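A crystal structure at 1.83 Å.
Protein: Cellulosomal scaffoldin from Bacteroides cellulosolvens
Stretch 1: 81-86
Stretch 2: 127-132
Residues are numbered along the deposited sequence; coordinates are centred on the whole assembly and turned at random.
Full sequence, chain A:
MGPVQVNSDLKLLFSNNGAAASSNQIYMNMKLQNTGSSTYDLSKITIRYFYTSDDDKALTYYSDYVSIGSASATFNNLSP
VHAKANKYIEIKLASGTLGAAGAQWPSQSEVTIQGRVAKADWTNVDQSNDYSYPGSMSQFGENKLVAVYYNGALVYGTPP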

# COMPACT_ATOMS: atom_id res chain seq x y z
N VAL A 81 10.28 -6.81 15.36
CA VAL A 81 10.68 -7.35 14.07
C VAL A 81 10.00 -8.69 13.73
O VAL A 81 9.59 -9.44 14.61
CB VAL A 81 12.21 -7.45 14.01
CG1 VAL A 81 12.68 -8.33 12.87
CG2 VAL A 81 12.82 -6.05 13.93
N HIS A 82 9.86 -8.96 12.43
CA HIS A 82 9.24 -10.19 11.96
C HIS A 82 10.27 -10.92 11.12
O HIS A 82 11.18 -10.30 10.59
CB HIS A 82 8.02 -9.84 11.10
CG HIS A 82 7.22 -11.01 10.63
ND1 HIS A 82 7.57 -11.77 9.53
CD2 HIS A 82 6.05 -11.53 11.08
CE1 HIS A 82 6.66 -12.70 9.33
NE2 HIS A 82 5.72 -12.57 10.25
N ALA A 83 10.12 -12.23 11.00
CA ALA A 83 11.03 -13.05 10.21
C ALA A 83 11.16 -12.47 8.79
O ALA A 83 12.22 -12.56 8.17
CB ALA A 83 10.50 -14.49 10.15
N LYS A 84 10.09 -11.86 8.30
CA LYS A 84 10.06 -11.33 6.93
C LYS A 84 9.95 -9.79 6.83
O LYS A 84 9.66 -9.26 5.76
CB LYS A 84 8.94 -11.99 6.13
CG LYS A 84 9.20 -13.47 5.85
CD LYS A 84 8.14 -14.08 4.97
CE LYS A 84 8.40 -13.77 3.50
NZ LYS A 84 7.32 -14.31 2.61
N ALA A 85 10.21 -9.08 7.92
CA ALA A 85 10.12 -7.62 7.86
C ALA A 85 10.78 -6.95 9.03
O ALA A 85 10.47 -7.25 10.18
CB ALA A 85 8.66 -7.17 7.79
N ASN A 86 11.68 -6.02 8.74
CA ASN A 86 12.23 -5.15 9.78
C ASN A 86 11.93 -3.67 9.50
O ASN A 86 12.36 -2.78 10.25
CB ASN A 86 13.73 -5.41 9.99
CG ASN A 86 14.57 -5.12 8.75
OD1 ASN A 86 14.06 -4.92 7.65
ND2 ASN A 86 15.89 -5.10 8.93
N GLN A 127 12.68 -9.61 -3.21
CA GLN A 127 11.41 -9.43 -2.54
C GLN A 127 10.97 -10.72 -1.88
O GLN A 127 9.97 -10.75 -1.17
CB GLN A 127 10.37 -8.99 -3.56
CG GLN A 127 10.86 -7.87 -4.45
CD GLN A 127 9.74 -7.26 -5.26
OE1 GLN A 127 9.06 -6.36 -4.80
NE2 GLN A 127 9.54 -7.77 -6.47
N SER A 128 11.71 -11.81 -2.10
CA SER A 128 11.34 -13.08 -1.50
C SER A 128 11.40 -12.94 0.01
O SER A 128 10.74 -13.68 0.73
CB SER A 128 12.25 -14.23 -1.96
OG SER A 128 13.55 -14.11 -1.41
N ASN A 129 12.19 -11.98 0.47
CA ASN A 129 12.29 -11.69 1.90
C ASN A 129 11.40 -10.56 2.41
O ASN A 129 11.55 -10.12 3.55
CB ASN A 129 13.73 -11.36 2.28
CG ASN A 129 14.56 -12.59 2.49
OD1 ASN A 129 14.14 -13.50 3.22
ND2 ASN A 129 15.72 -12.65 1.84
N ASP A 130 10.49 -10.08 1.58
CA ASP A 130 9.62 -9.00 2.03
C ASP A 130 8.25 -9.54 2.38
O ASP A 130 7.59 -10.16 1.54
CB ASP A 130 9.48 -7.93 0.94
CG ASP A 130 10.77 -7.20 0.67
OD1 ASP A 130 11.65 -7.14 1.57
OD2 ASP A 130 10.91 -6.67 -0.44
N TYR A 131 7.83 -9.30 3.62
CA TYR A 131 6.53 -9.76 4.11
C TYR A 131 5.37 -9.45 3.15
O TYR A 131 4.51 -10.30 2.88
CB TYR A 131 6.27 -9.10 5.48
CG TYR A 131 4.95 -9.46 6.13
CD1 TYR A 131 4.84 -10.56 6.96
CD2 TYR A 131 3.81 -8.70 5.92
CE1 TYR A 131 3.65 -10.90 7.56
CE2 TYR A 131 2.61 -9.03 6.52
CZ TYR A 131 2.54 -10.14 7.34
OH TYR A 131 1.35 -10.49 7.92
N SER A 132 5.33 -8.22 2.65
CA SER A 132 4.19 -7.79 1.85
C SER A 132 4.24 -8.25 0.40
O SER A 132 3.25 -8.11 -0.34
CB SER A 132 4.01 -6.27 1.94
OG SER A 132 3.57 -5.87 3.24
O HOH W 1 7.39 -12.70 0.25
O HOH W 2 4.79 -12.86 3.75

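This is a small contact between a tight turn and an irregular loop, centred on Lys-84 and Tyr-131 and held by one direct backbone hydrogen bond, an aromatic edge-to-face pair and two water bridges from a lysine. His-82 to Ala-85 form a type I beta turn, closed by the hydrogen bond from Ala-85 N to His-82 O at 3.1 Å; His-82 N to Ala-85 O, at 2.9 Å, pairs the same two residues a second time. Within it, Lys-84 N donates to His-82 ND1 at 2.8 Å and nearly straight, at 165°, which ties the imidazole to the turn's own backbone.

The ring so held offers a face to Tyr-131. The tyrosine meets it edge-on, with centroids 5.0 Å apart, planes at 77° and CD1 of Tyr-131 3.7 Å from CE1 of His-82. Nearby, CB of Ala-85 packs against CB of Tyr-131 at 3.8 Å.

The direct polar link is Tyr-131 N to Lys-84 O, 2.8 Å long but bent to 135° at the hydrogen. Lys-84 O also lies 3.0 Å from Asn-129 O, a pair of acceptors that cannot bond to each other, so closeness here does not mean attraction.

Lys-84 then works at longer range. Its chain, m at chi1 and p at chi3, runs along the loop and brings Lys-84 CE to 3.6 Å from Ser-128 O. The amine makes no direct hydrogen bond across the contact: Lys-84 NZ donates to water 1 at 2.9 Å and to water 2 at 3.1 Å, and these waters donate in turn to Asp-130 O at 2.9 Å and Tyr-131 O at 2.7 Å, respectively. The rule to read is that backbone carbonyls of an irregular loop can be served by a long side chain through water.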